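Local atomic coordinates of phosphoinositide 3-kinase adapter protein 1 (PDB entry 5FOR), a protein that links B-cell receptor and Toll-like receptor signalling to phosphoinositide 3-kinase activation as an adapter, of which this chain is the TIR domain. Residues A[12-17]-A[69-75]; A[56-60]-A[84-89]; A[62-68]-A[94-100]. The contacts are given in a common frame with arbitrary orientation. Where two conformers were deposited one is given. Residue numbers count along the deposited sequence, not the author numbering.

All three contacts belong to one TIR domain, built on a parallel sheet ordered 40-43, 9-13, 63-68, 95-99, 119-121. Interaction 3 pairs the neighbours 63-68 and 95-99 near the centre of the chain. Interaction 1 lies about 12 Å away, centre to centre, at the C-terminal ends of strands 9-13 and 63-68; probable backbone hydrogen bonds, V12 N to V65 O and V12 O to L67 N (both 2.9 Å), tie these strands together. Interaction 2 packs helices 52-60 and 82-88, its centre about 12 Å from that of interaction 3 and about 16 Å from that of interaction 1; F58 CZ meets V12 CG1 at 3.6 Å. Along the chain the segments alternate, so the contacts interlock into one compact signalling domain.

Interaction 1: A[12-17]-A[69-75]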
loop_
_atom_site.group_PDB
_atom_site.type_symbol
_atom_site.label_atom_id
_atom_site.label_comp_id
_atom_site.label_asym_id
_atom_site.label_seq_id
_atom_site.Cartn_x
_atom_site.Cartn_y
_atom_site.Cartn_z
ATOM N N VAL A 12 2.422 1.312 -2.456
ATOM C CA VAL A 12 1.562 1.698 -3.576
ATOM C C VAL A 12 0.857 3.025 -3.276
ATOM O O VAL A 12 0.178 3.159 -2.263
ATOM C CB VAL A 12 0.535 0.596 -3.863
ATOM C CG1 VAL A 12 -0.248 0.908 -5.116
ATOM C CG2 VAL A 12 1.245 -0.733 -3.976
ATOM N N TYR A 13 1.030 4.016 -4.134
ATOM C CA TYR A 13 0.471 5.336 -3.855
ATOM C C TYR A 13 0.151 6.094 -5.143
ATOM O O TYR A 13 0.546 5.708 -6.231
ATOM C CB TYR A 13 1.441 6.157 -2.993
ATOM C CG TYR A 13 2.652 6.620 -3.764
ATOM C CD1 TYR A 13 3.599 5.704 -4.230
ATOM C CD2 TYR A 13 2.835 7.958 -4.057
ATOM C CE1 TYR A 13 4.706 6.115 -4.957
ATOM C CE2 TYR A 13 3.925 8.383 -4.777
ATOM C CZ TYR A 13 4.868 7.452 -5.226
ATOM O OH TYR A 13 5.961 7.876 -5.940
ATOM N N SER A 14 -0.585 7.182 -5.006
ATOM C CA SER A 14 -0.809 8.071 -6.123
ATOM C C SER A 14 -0.109 9.393 -5.854
ATOM O O SER A 14 0.206 9.705 -4.705
ATOM C CB SER A 14 -2.315 8.263 -6.358
ATOM O OG SER A 14 -2.847 7.116 -6.989
ATOM N N PRO A 15 0.137 10.175 -6.915
ATOM C CA PRO A 15 0.886 11.428 -6.732
ATOM C C PRO A 15 0.343 12.385 -5.670
ATOM O O PRO A 15 1.151 13.108 -5.098
ATOM C CB PRO A 15 0.849 12.070 -8.130
ATOM C CG PRO A 15 0.620 10.873 -9.115
ATOM C CD PRO A 15 -0.195 9.889 -8.332
ATOM N N ASP A 16 -0.948 12.380 -5.359
ATOM C CA ASP A 16 -1.427 13.288 -4.305
ATOM C C ASP A 16 -0.942 12.912 -2.891
ATOM O O ASP A 16 -1.051 13.725 -1.977
ATOM C CB ASP A 16 -2.960 13.397 -4.321
ATOM C CG ASP A 16 -3.665 12.050 -4.124
ATOM O OD1 ASP A 16 -2.978 11.001 -4.158
ATOM O OD2 ASP A 16 -4.915 12.047 -3.964
ATOM N N ALA A 17 -0.403 11.704 -2.729
ATOM C CA ALA A 17 0.122 11.224 -1.452
ATOM C C ALA A 17 1.649 10.966 -1.525
ATOM O O ALA A 17 2.223 10.234 -0.705
ATOM C CB ALA A 17 -0.628 9.940 -1.022
ATOM N N SER A 69 -5.324 7.380 -0.732
ATOM C CA SER A 69 -5.696 8.756 -1.076
ATOM C C SER A 69 -6.911 8.777 -2.023
ATOM O O SER A 69 -7.273 7.745 -2.586
ATOM C CB SER A 69 -4.497 9.478 -1.728
ATOM O OG SER A 69 -3.999 8.711 -2.819
ATOM N N ALA A 70 -7.497 9.956 -2.223
ATOM C CA ALA A 70 -8.608 10.147 -3.166
ATOM C C ALA A 70 -8.257 9.731 -4.580
ATOM O O ALA A 70 -9.037 9.065 -5.241
ATOM C CB ALA A 70 -9.049 11.608 -3.166
ATOM N N GLU A 71 -7.071 10.122 -5.039
ATOM C CA GLU A 71 -6.627 9.785 -6.389
ATOM C C GLU A 71 -6.385 8.292 -6.527
ATOM O O GLU A 71 -6.560 7.729 -7.595
ATOM C CB GLU A 71 -5.367 10.567 -6.741
ATOM C CG GLU A 71 -4.945 10.463 -8.189
ATOM C CD GLU A 71 -3.691 11.283 -8.499
ATOM O OE1 GLU A 71 -3.311 12.134 -7.662
ATOM O OE2 GLU A 71 -3.088 11.068 -9.578
ATOM N N LEU A 72 -5.996 7.641 -5.434
ATOM C CA LEU A 72 -5.741 6.235 -5.506
ATOM C C LEU A 72 -7.065 5.461 -5.599
ATOM O O LEU A 72 -7.168 4.557 -6.423
ATOM C CB LEU A 72 -4.903 5.764 -4.317
ATOM C CG LEU A 72 -4.585 4.268 -4.491
ATOM C CD1 LEU A 72 -3.100 4.008 -4.672
ATOM C CD2 LEU A 72 -5.150 3.425 -3.347
ATOM N N VAL A 73 -8.079 5.804 -4.796
ATOM C CA VAL A 73 -9.300 5.001 -4.856
ATOM C C VAL A 73 -9.971 5.190 -6.213
ATOM O O VAL A 73 -10.615 4.261 -6.700
ATOM C CB VAL A 73 -10.319 5.254 -3.682
ATOM C CG1 VAL A 73 -9.699 5.910 -2.488
ATOM C CG2 VAL A 73 -11.611 5.913 -4.143
ATOM N N GLN A 74 -9.770 6.332 -6.867
ATOM C CA GLN A 74 -10.261 6.481 -8.246
ATOM C C GLN A 74 -9.786 5.353 -9.164
ATOM O O GLN A 74 -10.459 5.036 -10.142
ATOM C CB GLN A 74 -9.846 7.816 -8.850
ATOM C CG GLN A 74 -10.820 8.943 -8.578
ATOM C CD GLN A 74 -10.198 10.301 -8.830
ATOM O OE1 GLN A 74 -9.205 10.417 -9.559
ATOM N NE2 GLN A 74 -10.769 11.338 -8.219
ATOM N N HIS A 75 -8.660 4.713 -8.833
ATOM C CA HIS A 75 -8.175 3.595 -9.652
ATOM C C HIS A 75 -8.918 2.329 -9.313
ATOM O O HIS A 75 -8.950 1.404 -10.127
ATOM C CB HIS A 75 -6.657 3.379 -9.503
ATOM C CG HIS A 75 -5.829 4.528 -9.986
ATOM N ND1 HIS A 75 -6.293 5.835 -9.976
ATOM C CD2 HIS A 75 -4.615 4.581 -10.561
ATOM C CE1 HIS A 75 -5.375 6.628 -10.476
ATOM N NE2 HIS A 75 -4.343 5.897 -10.851
HETATM O O HOH W 1 -2.012 7.366 -2.697
#
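The loop leaving strand 9-13 meets the first turn of helix 70-76, and D16 supplies most of the polar chemistry. With chi1 in the p well, its carboxylate reaches the helix start: OD2 accepts from E71 N at 3.1 Å, satisfying an amide that has no helical acceptor in the first turn, while OD1 lies 2.8 Å from S69 OG. S69 is the N-cap, its OG accepting a weak 3.5 Å bond from L72 N; a short hydroxyl side chain can cap the helix and also meet D16. A water accepts from S14 N at 2.7 Å and lies 2.4 Å from S69 OG. E71 OE1 takes a weak bond from D16 N (3.3 Å). S14 OG, packed 3.4 Å from L72 CA, bonds to L44 O. Beside the polar network, L72 CD1 packs 4.2 Å from V12 CG1. Helix 70-76 starts directly after strand 63-68, so the contact lies at the C-terminal ends of two inner strands of the TIR alpha/beta fold, with L72 on V66 and Y13 against helix 18-30.

Interaction 2: A[56-60]-A[84-89]; sequences SLFLS and LLQRAF
Residues 56-60 and 84-88 are alpha-helical, closing helices 52-60 and 82-88, and F89 is the first residue to leave helical phi/psi (-89/61). The short axes run in roughly the same direction, at 39°, and approach to 9.3 Å; the closest CA pair is L59 and A88, 5.1 Å apart. No hydrogen bond crosses; the packing is apolar. F58 points toward the other helix with chi1 at -104°, between wells. Its ring edge receives A88 CB, 3.6 Å from CD2, and the small alanine makes room for the aromatic. F58 CD2 also lies 3.8 Å from L84 CD1 (L84 t, m), and its CE2 3.9 Å from L85 CD2 (L85 m, t) and 4.1 Å from F89 CE1 (F89 chi1 m). L59 (m, t) covers the outer side, placing CD2 3.9 Å from A88 N and 4.0 Å from R87 CG, whose aliphatic part suits an exposed border. This is helix packing on one face of the parallel sheet in the TIR alpha/beta fold: F58 rests on L10 and V12 of strand 9-13, and F89 on V64 and V66 of strand 63-68.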
loop_
_atom_site.group_PDB
_atom_site.type_symbol
_atom_site.label_atom_id
_atom_site.label_comp_id
_atom_site.label_asym_id
_atom_site.label_seq_id
_atom_site.Cartn_x
_atom_site.Cartn_y
_atom_site.Cartn_z
ATOM N N SER A 56 4.914 -7.297 -12.250
ATOM C CA SER A 56 5.648 -8.349 -11.564
ATOM C C SER A 56 5.672 -8.058 -10.074
ATOM O O SER A 56 5.140 -8.832 -9.284
ATOM C CB SER A 56 7.082 -8.451 -12.108
ATOM O OG SER A 56 7.691 -9.684 -11.763
ATOM N N LEU A 57 6.288 -6.927 -9.715
ATOM C CA LEU A 57 6.466 -6.492 -8.326
ATOM C C LEU A 57 5.170 -6.552 -7.521
ATOM O O LEU A 57 5.181 -6.990 -6.376
ATOM C CB LEU A 57 7.028 -5.071 -8.283
ATOM N N PHE A 58 4.066 -6.114 -8.123
ATOM C CA PHE A 58 2.766 -6.094 -7.457
ATOM C C PHE A 58 2.402 -7.478 -6.949
ATOM O O PHE A 58 1.912 -7.644 -5.830
ATOM C CB PHE A 58 1.680 -5.592 -8.411
ATOM C CG PHE A 58 1.251 -4.192 -8.152
ATOM C CD1 PHE A 58 2.099 -3.127 -8.431
ATOM C CD2 PHE A 58 -0.004 -3.928 -7.643
ATOM C CE1 PHE A 58 1.703 -1.809 -8.194
ATOM C CE2 PHE A 58 -0.414 -2.615 -7.403
ATOM C CZ PHE A 58 0.441 -1.556 -7.680
ATOM N N LEU A 59 2.654 -8.477 -7.782
ATOM C CA LEU A 59 2.284 -9.828 -7.436
ATOM C C LEU A 59 3.341 -10.542 -6.590
ATOM O O LEU A 59 3.026 -11.470 -5.856
ATOM C CB LEU A 59 1.985 -10.615 -8.703
ATOM C CG LEU A 59 0.591 -10.295 -9.247
ATOM C CD1 LEU A 59 0.220 -11.206 -10.414
ATOM C CD2 LEU A 59 -0.432 -10.451 -8.143
ATOM N N SER A 60 4.577 -10.065 -6.654
ATOM C CA SER A 60 5.722 -10.783 -6.098
ATOM C C SER A 60 6.086 -10.349 -4.683
ATOM O O SER A 60 6.714 -11.101 -3.938
ATOM C CB SER A 60 6.947 -10.581 -6.993
ATOM O OG SER A 60 6.579 -10.442 -8.350
ATOM N N LEU A 84 -6.524 -6.852 -11.037
ATOM C CA LEU A 84 -5.115 -6.998 -10.684
ATOM C C LEU A 84 -4.933 -6.609 -9.220
ATOM O O LEU A 84 -4.235 -7.306 -8.469
ATOM C CB LEU A 84 -4.217 -6.159 -11.605
ATOM C CG LEU A 84 -2.676 -6.172 -11.496
ATOM C CD1 LEU A 84 -2.170 -5.240 -10.409
ATOM C CD2 LEU A 84 -2.045 -7.591 -11.357
ATOM N N LEU A 85 -5.582 -5.522 -8.803
ATOM C CA LEU A 85 -5.465 -5.078 -7.422
ATOM C C LEU A 85 -6.028 -6.075 -6.416
ATOM O O LEU A 85 -5.485 -6.245 -5.321
ATOM C CB LEU A 85 -6.131 -3.714 -7.214
ATOM C CG LEU A 85 -5.697 -2.539 -8.091
ATOM C CD1 LEU A 85 -6.536 -1.336 -7.770
ATOM C CD2 LEU A 85 -4.238 -2.228 -7.875
ATOM N N GLN A 86 -7.105 -6.751 -6.767
ATOM C CA GLN A 86 -7.607 -7.768 -5.852
ATOM C C GLN A 86 -6.587 -8.901 -5.647
ATOM O O GLN A 86 -6.533 -9.458 -4.547
ATOM C CB GLN A 86 -8.936 -8.311 -6.364
ATOM C CG GLN A 86 -10.004 -7.248 -6.368
ATOM C CD GLN A 86 -11.073 -7.563 -7.347
ATOM O OE1 GLN A 86 -10.892 -8.416 -8.220
ATOM N NE2 GLN A 86 -12.209 -6.907 -7.204
ATOM N N ARG A 87 -5.766 -9.213 -6.671
ATOM C CA ARG A 87 -4.966 -10.462 -6.662
ATOM C C ARG A 87 -3.688 -9.972 -5.940
ATOM O O ARG A 87 -3.174 -10.678 -5.090
ATOM C CB ARG A 87 -4.689 -11.103 -8.091
ATOM C CG ARG A 87 -3.841 -12.526 -8.217
ATOM C CD ARG A 87 -4.676 -13.836 -7.856
ATOM N NE ARG A 87 -5.156 -14.739 -8.951
ATOM C CZ ARG A 87 -4.898 -16.058 -8.918
ATOM N NH1 ARG A 87 -4.233 -16.548 -7.843
ATOM N NH2 ARG A 87 -5.367 -16.906 -9.842
ATOM N N ALA A 88 -3.278 -8.708 -6.155
ATOM C CA ALA A 88 -2.100 -8.089 -5.486
ATOM C C ALA A 88 -2.275 -7.842 -3.973
ATOM O O ALA A 88 -1.384 -8.113 -3.161
ATOM C CB ALA A 88 -1.742 -6.759 -6.169
ATOM N N PHE A 89 -3.433 -7.311 -3.601
ATOM C CA PHE A 89 -3.686 -6.918 -2.211
ATOM C C PHE A 89 -4.256 -8.098 -1.452
ATOM O O PHE A 89 -5.380 -8.057 -0.950
ATOM C CB PHE A 89 -4.652 -5.740 -2.136
ATOM C CG PHE A 89 -4.166 -4.504 -2.825
ATOM C CD1 PHE A 89 -2.838 -4.380 -3.221
ATOM C CD2 PHE A 89 -5.042 -3.452 -3.065
ATOM C CE1 PHE A 89 -2.400 -3.229 -3.850
ATOM C CE2 PHE A 89 -4.613 -2.302 -3.675
ATOM C CZ PHE A 89 -3.290 -2.188 -4.079
#

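Interaction 3: A[62-68]-A[94-100]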
loop_
_atom_site.group_PDB
_atom_site.type_symbol
_atom_site.label_atom_id
_atom_site.label_comp_id
_atom_site.label_asym_id
_atom_site.label_seq_id
_atom_site.Cartn_x
_atom_site.Cartn_y
_atom_site.Cartn_z
ATOM N N ARG A 62 6.264 -9.274 -0.721
ATOM C CA ARG A 62 5.833 -10.020 0.454
ATOM C C ARG A 62 4.753 -9.239 1.201
ATOM O O ARG A 62 3.816 -9.822 1.738
ATOM C CB ARG A 62 7.019 -10.325 1.385
ATOM C CG ARG A 62 6.619 -11.058 2.675
ATOM C CD ARG A 62 7.671 -12.073 3.143
ATOM N NE ARG A 62 8.727 -11.468 3.955
ATOM C CZ ARG A 62 9.956 -11.211 3.521
ATOM N NH1 ARG A 62 10.298 -11.504 2.274
ATOM N NH2 ARG A 62 10.847 -10.669 4.339
ATOM N N CYS A 63 4.875 -7.917 1.204
ATOM C CA CYS A 63 3.951 -7.057 1.936
ATOM C C CYS A 63 3.590 -5.809 1.110
ATOM O O CYS A 63 4.427 -5.266 0.381
ATOM C CB CYS A 63 4.582 -6.705 3.277
ATOM S SG CYS A 63 4.038 -5.244 4.097
ATOM N N VAL A 64 2.327 -5.385 1.173
ATOM C CA VAL A 64 1.925 -4.202 0.431
ATOM C C VAL A 64 1.436 -3.170 1.411
ATOM O O VAL A 64 0.689 -3.480 2.336
ATOM C CB VAL A 64 0.849 -4.488 -0.639
ATOM C CG1 VAL A 64 0.485 -3.202 -1.349
ATOM C CG2 VAL A 64 1.366 -5.453 -1.661
ATOM N N VAL A 65 1.883 -1.938 1.208
ATOM C CA VAL A 65 1.409 -0.817 1.982
ATOM C C VAL A 65 0.657 0.059 1.005
ATOM O O VAL A 65 1.240 0.551 0.035
ATOM C CB VAL A 65 2.557 -0.054 2.678
ATOM C CG1 VAL A 65 2.012 1.143 3.463
ATOM C CG2 VAL A 65 3.362 -1.002 3.598
ATOM N N VAL A 66 -0.642 0.222 1.252
ATOM C CA VAL A 66 -1.524 0.998 0.365
ATOM C C VAL A 66 -1.772 2.393 0.925
ATOM O O VAL A 66 -2.363 2.544 2.016
ATOM C CB VAL A 66 -2.886 0.261 0.139
ATOM C CG1 VAL A 66 -3.672 0.929 -0.960
ATOM C CG2 VAL A 66 -2.658 -1.215 -0.182
ATOM N N LEU A 67 -1.327 3.427 0.212
ATOM C CA LEU A 67 -1.642 4.777 0.691
ATOM C C LEU A 67 -3.016 5.128 0.130
ATOM O O LEU A 67 -3.171 5.374 -1.060
ATOM C CB LEU A 67 -0.574 5.806 0.296
ATOM C CG LEU A 67 0.868 5.486 0.733
ATOM C CD1 LEU A 67 1.734 6.722 0.778
ATOM C CD2 LEU A 67 0.914 4.790 2.071
ATOM N N LEU A 68 -4.018 5.102 0.996
ATOM C CA LEU A 68 -5.387 5.350 0.568
ATOM C C LEU A 68 -5.647 6.834 0.433
ATOM O O LEU A 68 -6.109 7.476 1.372
ATOM C CB LEU A 68 -6.377 4.748 1.556
ATOM C CG LEU A 68 -7.757 4.454 1.004
ATOM C CD1 LEU A 68 -7.592 3.449 -0.122
ATOM C CD2 LEU A 68 -8.640 3.910 2.112
ATOM N N ARG A 94 -1.084 -9.714 4.929
ATOM C CA ARG A 94 0.062 -9.088 4.289
ATOM C C ARG A 94 -0.203 -7.653 3.808
ATOM O O ARG A 94 0.678 -7.057 3.161
ATOM C CB ARG A 94 0.514 -9.932 3.093
ATOM C CG ARG A 94 0.813 -11.368 3.433
ATOM C CD ARG A 94 2.064 -11.469 4.273
ATOM N NE ARG A 94 2.400 -12.861 4.543
ATOM C CZ ARG A 94 3.314 -13.248 5.425
ATOM N NH1 ARG A 94 4.006 -12.337 6.103
ATOM N NH2 ARG A 94 3.523 -14.539 5.635
ATOM N N VAL A 95 -1.393 -7.103 4.084
ATOM C CA VAL A 95 -1.747 -5.792 3.546
ATOM C C VAL A 95 -1.935 -4.733 4.620
ATOM O O VAL A 95 -2.618 -4.944 5.626
ATOM C CB VAL A 95 -3.016 -5.842 2.667
ATOM C CG1 VAL A 95 -3.289 -4.435 1.992
ATOM C CG2 VAL A 95 -2.889 -6.917 1.654
ATOM N N VAL A 96 -1.329 -3.577 4.378
ATOM C CA VAL A 96 -1.448 -2.446 5.277
ATOM C C VAL A 96 -1.987 -1.263 4.514
ATOM O O VAL A 96 -1.580 -0.997 3.376
ATOM C CB VAL A 96 -0.094 -2.111 5.943
ATOM C CG1 VAL A 96 -0.250 -0.948 6.940
ATOM C CG2 VAL A 96 0.408 -3.341 6.664
ATOM N N ARG A 97 -2.919 -0.547 5.125
ATOM C CA ARG A 97 -3.408 0.652 4.455
ATOM C C ARG A 97 -3.194 1.839 5.347
ATOM O O ARG A 97 -3.336 1.757 6.582
ATOM C CB ARG A 97 -4.879 0.523 4.035
ATOM C CG ARG A 97 -5.927 0.532 5.157
ATOM C CD ARG A 97 -7.345 0.563 4.553
ATOM N NE ARG A 97 -8.336 0.288 5.577
ATOM C CZ ARG A 97 -8.863 -0.904 5.833
ATOM N NH1 ARG A 97 -8.554 -1.952 5.086
ATOM N NH2 ARG A 97 -9.723 -1.034 6.834
ATOM N N LEU A 98 -2.791 2.937 4.721
ATOM C CA LEU A 98 -2.716 4.203 5.416
ATOM C C LEU A 98 -3.791 5.131 4.866
ATOM O O LEU A 98 -3.856 5.379 3.665
ATOM C CB LEU A 98 -1.337 4.842 5.273
ATOM C CG LEU A 98 -1.367 6.260 5.858
ATOM C CD1 LEU A 98 -1.322 6.137 7.349
ATOM C CD2 LEU A 98 -0.238 7.121 5.356
ATOM N N LEU A 99 -4.637 5.635 5.747
ATOM C CA LEU A 99 -5.702 6.554 5.344
ATOM C C LEU A 99 -5.156 7.940 5.125
ATOM O O LEU A 99 -4.819 8.620 6.088
ATOM C CB LEU A 99 -6.804 6.612 6.404
ATOM C CG LEU A 99 -7.454 5.273 6.740
ATOM C CD1 LEU A 99 -8.545 5.441 7.793
ATOM C CD2 LEU A 99 -8.021 4.670 5.490
ATOM N N CYS A 100 -5.095 8.368 3.868
ATOM C CA CYS A 100 -4.605 9.708 3.508
ATOM C C CYS A 100 -5.721 10.633 3.031
ATOM O O CYS A 100 -5.868 10.853 1.822
ATOM C CB CYS A 100 -3.552 9.642 2.396
ATOM S SG CYS A 100 -2.086 8.761 2.774
#
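Six backbone hydrogen bonds join strands 63-68 and 95-99, adjacent parallel strands of the TIR alpha/beta fold connected by a beta-alpha-beta crossover through helices 70-76 and 82-88. V64, V66 and L68 bond through both N and O: V64 N to R94 O (3.1 Å), V96 N to V64 O (2.9 Å), V66 N to V96 O (2.6 Å), L98 N to V66 O (2.8 Å), L68 N to L98 O (2.7 Å) and C100 N to L68 O (2.8 Å). C63, V65 and L67 instead make backbone hydrogen bonds with L10 and V12 of strand 9-13. The strands cross at -19°. Beta-branched valines suit the extended backbone and fill both faces. V65, L67, V96 and L98 share one, where L67 and L98 meet W20 of helix 18-30. On the other, R97 can be buried because its guanidinium forms a salt bridge with E120 and a cation-pi contact with W115. On this face V66 CG2 lies 3.9 Å from V95 CG1, and L68 CD2 touches L99 CD2 at 3.5 Å.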